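Local coordinates for protein Non-ribosomal peptide synthetase (Methanobrevibacter ruminantium, PDB 6VTJ) that appears to couple a peptidyl carrier domain to a reductase domain in an archaeal non-ribosomal peptide synthetase, probably reducing the carrier-bound peptide thioester to release it, at residues L28-V33 and F40-T45; L130-T135 and V214-A219. All coordinates share one frame; numbering follows the deposited sequence.

Contact 1 (L28-V33 and F40-T45); sequences LNIETV and FEIGGT
The carbonyl oxygen of Ile-42 has the tip of Ile-30 set against it, with CD1 of Ile-30 only 3.2 Å from O of Ile-42. This is a van der Waals approach, and no hydrogen bond joins 28-33 to 40-45; aliphatic branches carry the contact. Ile-42 is its centre. Its CG1 lies between the backbone N and the carbonyl carbon (chi1 67°), and there it meets two neighbours: CD1 of Leu-28 at 3.6 Å from CG1 of Ile-42, and CD1 of Ile-30 at 3.9 Å from the same carbon. Leu-28 and Ile-30 each cross the Ile-42 side chain at about a right angle. Val-33 adds a looser touch, its CG1 4.4 Å from CD1 of Ile-42. The two methyls of Leu-28 divide the work: while CD1 takes Ile-42, CD2 rests 3.6 Å from CA of Gly-44. Gly-43 suits its place because at its positive phi (118°) a CB would be jammed against the preceding carbonyl oxygen. Gly-43 and Gly-44 belong to the glycine-glycine-X-serine signature of carrier proteins, which here runs into Ser-46 of the phosphopantetheine pocket. Thr-45 follows as N-cap of helix 46-58, its OG1 bonded to Ile-48 N. Both segments lie in the long loop between helices 15-28 and 46-58; the chain leaves helical angles at Asn-29, and Val-33 packs back on Phe-24 and Ser-25 of the first helix.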
loop_
_atom_site.group_PDB
_atom_site.type_symbol
_atom_site.label_atom_id
_atom_site.label_comp_id
_atom_site.label_asym_id
_atom_site.label_seq_id
_atom_site.Cartn_x
_atom_site.Cartn_y
_atom_site.Cartn_z
ATOM N N LEU A 28 -6.919 -27.798 0.402
ATOM C CA LEU A 28 -6.106 -27.846 -0.805
ATOM C C LEU A 28 -6.435 -29.008 -1.734
ATOM O O LEU A 28 -5.896 -29.053 -2.845
ATOM C CB LEU A 28 -4.628 -27.952 -0.435
ATOM C CG LEU A 28 -4.038 -26.790 0.354
ATOM C CD1 LEU A 28 -2.595 -27.091 0.662
ATOM C CD2 LEU A 28 -4.169 -25.499 -0.451
ATOM N N ASN A 29 -7.267 -29.954 -1.308
ATOM C CA ASN A 29 -7.564 -31.164 -2.080
ATOM C C ASN A 29 -6.274 -31.884 -2.492
ATOM O O ASN A 29 -5.964 -32.056 -3.673
ATOM C CB ASN A 29 -8.432 -30.837 -3.300
ATOM C CG ASN A 29 -9.594 -29.916 -2.959
ATOM O OD1 ASN A 29 -10.416 -30.216 -2.085
ATOM N ND2 ASN A 29 -9.665 -28.784 -3.650
ATOM N N ILE A 30 -5.510 -32.284 -1.477
ATOM C CA ILE A 30 -4.277 -33.050 -1.640
ATOM C C ILE A 30 -4.454 -34.356 -0.878
ATOM O O ILE A 30 -4.911 -34.346 0.271
ATOM C CB ILE A 30 -3.050 -32.281 -1.118
ATOM C CG1 ILE A 30 -2.816 -31.007 -1.925
ATOM C CG2 ILE A 30 -1.790 -33.167 -1.128
ATOM C CD1 ILE A 30 -1.692 -30.149 -1.347
ATOM N N GLU A 31 -4.100 -35.475 -1.522
ATOM C CA GLU A 31 -4.338 -36.788 -0.930
ATOM C C GLU A 31 -3.640 -36.918 0.420
ATOM O O GLU A 31 -4.266 -37.278 1.426
ATOM C CB GLU A 31 -3.876 -37.891 -1.890
ATOM N N THR A 32 -2.346 -36.601 0.468
ATOM C CA THR A 32 -1.538 -36.777 1.669
ATOM C C THR A 32 -0.776 -35.494 1.962
ATOM O O THR A 32 -0.010 -35.023 1.118
ATOM C CB THR A 32 -0.558 -37.944 1.515
ATOM O OG1 THR A 32 -1.232 -39.077 0.944
ATOM C CG2 THR A 32 -0.004 -38.324 2.872
ATOM N N VAL A 33 -0.966 -34.945 3.160
ATOM C CA VAL A 33 -0.244 -33.761 3.623
ATOM C C VAL A 33 0.513 -34.135 4.895
ATOM O O VAL A 33 -0.091 -34.614 5.863
ATOM C CB VAL A 33 -1.195 -32.584 3.888
ATOM C CG1 VAL A 33 -0.499 -31.483 4.711
ATOM C CG2 VAL A 33 -1.773 -32.055 2.589
ATOM N N PHE A 40 2.297 -22.866 1.484
ATOM C CA PHE A 40 2.465 -22.148 0.222
ATOM C C PHE A 40 3.335 -22.904 -0.772
ATOM O O PHE A 40 3.306 -22.583 -1.966
ATOM C CB PHE A 40 3.039 -20.752 0.476
ATOM C CG PHE A 40 2.244 -19.949 1.461
ATOM C CD1 PHE A 40 1.144 -19.216 1.045
ATOM C CD2 PHE A 40 2.580 -19.948 2.807
ATOM C CE1 PHE A 40 0.403 -18.484 1.949
ATOM C CE2 PHE A 40 1.840 -19.226 3.723
ATOM C CZ PHE A 40 0.746 -18.491 3.292
ATOM N N GLU A 41 4.093 -23.903 -0.316
ATOM C CA GLU A 41 4.872 -24.713 -1.242
ATOM C C GLU A 41 4.053 -25.828 -1.873
ATOM O O GLU A 41 4.410 -26.292 -2.959
ATOM C CB GLU A 41 6.090 -25.311 -0.535
ATOM C CG GLU A 41 7.251 -24.350 -0.331
ATOM C CD GLU A 41 8.373 -24.964 0.490
ATOM N N ILE A 42 2.964 -26.266 -1.239
ATOM C CA ILE A 42 2.240 -27.449 -1.701
ATOM C C ILE A 42 0.982 -27.089 -2.477
ATOM O O ILE A 42 0.166 -27.969 -2.760
ATOM C CB ILE A 42 1.905 -28.404 -0.538
ATOM C CG1 ILE A 42 0.895 -27.777 0.423
ATOM C CG2 ILE A 42 3.170 -28.800 0.212
ATOM C CD1 ILE A 42 0.827 -28.464 1.776
ATOM N N GLY A 43 0.808 -25.816 -2.837
ATOM C CA GLY A 43 -0.331 -25.375 -3.628
ATOM C C GLY A 43 -1.224 -24.372 -2.933
ATOM O O GLY A 43 -2.273 -24.006 -3.489
ATOM N N GLY A 44 -0.878 -23.930 -1.729
ATOM C CA GLY A 44 -1.667 -22.918 -1.067
ATOM C C GLY A 44 -1.341 -21.531 -1.585
ATOM O O GLY A 44 -0.207 -21.220 -1.938
ATOM N N THR A 45 -2.367 -20.693 -1.643
ATOM C CA THR A 45 -2.229 -19.298 -2.014
ATOM C C THR A 45 -2.695 -18.417 -0.865
ATOM O O THR A 45 -3.273 -18.883 0.124
ATOM C CB THR A 45 -3.044 -18.973 -3.266
ATOM O OG1 THR A 45 -4.431 -19.211 -2.989
ATOM C CG2 THR A 45 -2.581 -19.831 -4.444
#

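Contact 2 (L130-T135 and V214-A219); sequences LLTGAT and VINSAA
Strands 130-132 and 214-216 run parallel, their axes 4.8 Å apart and only 8° from alignment, with Leu-130 beside Val-214, Leu-131 beside Ile-215 and Thr-132 beside Asn-216. Ile-215 N donates to Leu-130 O at 2.8 Å, and Thr-132 N to Ile-215 O at 3.0 Å. Leu-130, Val-214, Thr-132 and Asn-216 share one face, where helix 229-246 covers Leu-130, Val-214 and Asn-216 while Ile-197 lies on Thr-132. There Leu-130 and Val-214 lie side by side, CD2 of Leu-130 4.0 Å from CG2 of Val-214. Leu-131 and Ile-215 make the other face. Polar bonds take over where the strands end. OG1 of Thr-132, held between its backbone N and carbonyl carbon (chi1 74°), donates to OD1 of Asn-216 at 2.7 Å, coming from above the amide plane, and accepts from Ala-218 N at 3.2 Å. ND2 of Asn-216 is tied in turn to Gln-255. Ser-217 OG donates to Thr-132 O at 2.8 Å, in the carbonyl plane, and Ser-217 N adds a weak bond to the same oxygen. A valine in place of Thr-132 would probably leave Asn-216 OD1 and Ala-218 N without this hydroxyl mate. Gly-133 is needed because any CB would collide with Ala-218 N. This pairing of first and fourth strands is that of a Rossmann fold, and Thr-132 and Gly-133 open a glycine-rich T-G-x-x-G-x-x-G turn that, as in related reductases, probably binds NADPH.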
loop_
_atom_site.group_PDB
_atom_site.type_symbol
_atom_site.label_atom_id
_atom_site.label_comp_id
_atom_site.label_asym_id
_atom_site.label_seq_id
_atom_site.Cartn_x
_atom_site.Cartn_y
_atom_site.Cartn_z
ATOM N N LEU A 130 11.419 10.376 -15.135
ATOM C CA LEU A 130 11.464 8.923 -15.229
ATOM C C LEU A 130 10.439 8.379 -14.234
ATOM O O LEU A 130 10.624 8.497 -13.021
ATOM C CB LEU A 130 12.863 8.394 -14.924
ATOM C CG LEU A 130 12.888 6.874 -14.763
ATOM C CD1 LEU A 130 12.519 6.257 -16.089
ATOM C CD2 LEU A 130 14.233 6.371 -14.277
ATOM N N LEU A 131 9.358 7.804 -14.742
ATOM C CA LEU A 131 8.310 7.211 -13.926
ATOM C C LEU A 131 8.435 5.689 -13.923
ATOM O O LEU A 131 8.418 5.046 -14.990
ATOM C CB LEU A 131 6.933 7.624 -14.451
ATOM C CG LEU A 131 5.714 6.949 -13.830
ATOM C CD1 LEU A 131 5.610 7.242 -12.328
ATOM C CD2 LEU A 131 4.434 7.397 -14.552
ATOM N N THR A 132 8.530 5.119 -12.727
ATOM C CA THR A 132 8.408 3.681 -12.555
ATOM C C THR A 132 6.998 3.358 -12.093
ATOM O O THR A 132 6.351 4.165 -11.426
ATOM C CB THR A 132 9.409 3.110 -11.533
ATOM O OG1 THR A 132 9.002 3.449 -10.196
ATOM C CG2 THR A 132 10.825 3.583 -11.794
ATOM N N GLY A 133 6.539 2.162 -12.447
ATOM C CA GLY A 133 5.224 1.712 -12.056
ATOM C C GLY A 133 4.094 2.327 -12.846
ATOM O O GLY A 133 2.979 2.456 -12.321
ATOM N N ALA A 134 4.344 2.706 -14.103
ATOM C CA ALA A 134 3.331 3.421 -14.876
ATOM C C ALA A 134 2.084 2.583 -15.147
ATOM O O ALA A 134 1.058 3.145 -15.537
ATOM C CB ALA A 134 3.927 3.901 -16.202
ATOM N N THR A 135 2.138 1.261 -14.960
ATOM C CA THR A 135 0.996 0.398 -15.238
ATOM C C THR A 135 0.157 0.098 -14.010
ATOM O O THR A 135 -0.885 -0.554 -14.141
ATOM C CB THR A 135 1.452 -0.934 -15.844
ATOM O OG1 THR A 135 2.362 -1.587 -14.950
ATOM C CG2 THR A 135 2.144 -0.687 -17.150
ATOM N N VAL A 214 13.173 11.381 -10.966
ATOM C CA VAL A 214 12.640 10.025 -10.893
ATOM C C VAL A 214 11.450 10.038 -9.944
ATOM O O VAL A 214 11.539 10.583 -8.849
ATOM C CB VAL A 214 13.705 9.030 -10.418
ATOM C CG1 VAL A 214 13.096 7.639 -10.344
ATOM C CG2 VAL A 214 14.911 9.038 -11.354
ATOM N N ILE A 215 10.321 9.505 -10.384
ATOM C CA ILE A 215 9.174 9.252 -9.517
ATOM C C ILE A 215 8.987 7.743 -9.434
ATOM O O ILE A 215 8.641 7.083 -10.429
ATOM C CB ILE A 215 7.908 9.960 -10.011
ATOM C CG1 ILE A 215 8.205 11.460 -10.202
ATOM C CG2 ILE A 215 6.792 9.753 -9.009
ATOM C CD1 ILE A 215 6.979 12.335 -10.407
ATOM N N ASN A 216 9.242 7.191 -8.241
ATOM C CA ASN A 216 9.234 5.750 -8.012
ATOM C C ASN A 216 7.926 5.366 -7.340
ATOM O O ASN A 216 7.785 5.431 -6.110
ATOM C CB ASN A 216 10.424 5.301 -7.178
ATOM C CG ASN A 216 10.563 3.793 -7.200
ATOM O OD1 ASN A 216 10.796 3.210 -8.258
ATOM N ND2 ASN A 216 10.348 3.151 -6.065
ATOM N N SER A 217 6.946 5.006 -8.168
ATOM C CA SER A 217 5.683 4.487 -7.680
ATOM C C SER A 217 5.565 2.987 -7.877
ATOM O O SER A 217 4.584 2.403 -7.421
ATOM C CB SER A 217 4.503 5.201 -8.353
ATOM O OG SER A 217 4.284 4.675 -9.650
ATOM N N ALA A 218 6.536 2.341 -8.530
ATOM C CA ALA A 218 6.527 0.888 -8.588
ATOM C C ALA A 218 6.676 0.343 -7.182
ATOM O O ALA A 218 7.560 0.772 -6.434
ATOM C CB ALA A 218 7.659 0.351 -9.465
ATOM N N ALA A 219 5.818 -0.613 -6.840
ATOM C CA ALA A 219 5.742 -1.246 -5.533
ATOM C C ALA A 219 4.912 -2.514 -5.643
ATOM O O ALA A 219 3.978 -2.589 -6.448
ATOM C CB ALA A 219 5.104 -0.329 -4.492
HETATM O O HOH W 1 1.850 2.567 -9.588
#

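In the fold
From the N terminus, the chain leaves helix 15-28 and contact 1 closes a small turn, with six residues between its segments, within the long loop before helix 46-58, all in the carrier domain. Helices of that domain and of the linking region follow before strand 129-132 starts the reductase sheet. Contact 2 then closes a far longer excursion of 78 residues, which includes strands 154-158 and 190-194, and brings strand 213-216 in beside the first strand. The two contacts follow in series, neither enclosing nor crossing the other. Their centres are 36 Å apart, and the phosphopantetheine lies about 10 Å from Gly-44 and about 14 Å from the side chain of Ser-217.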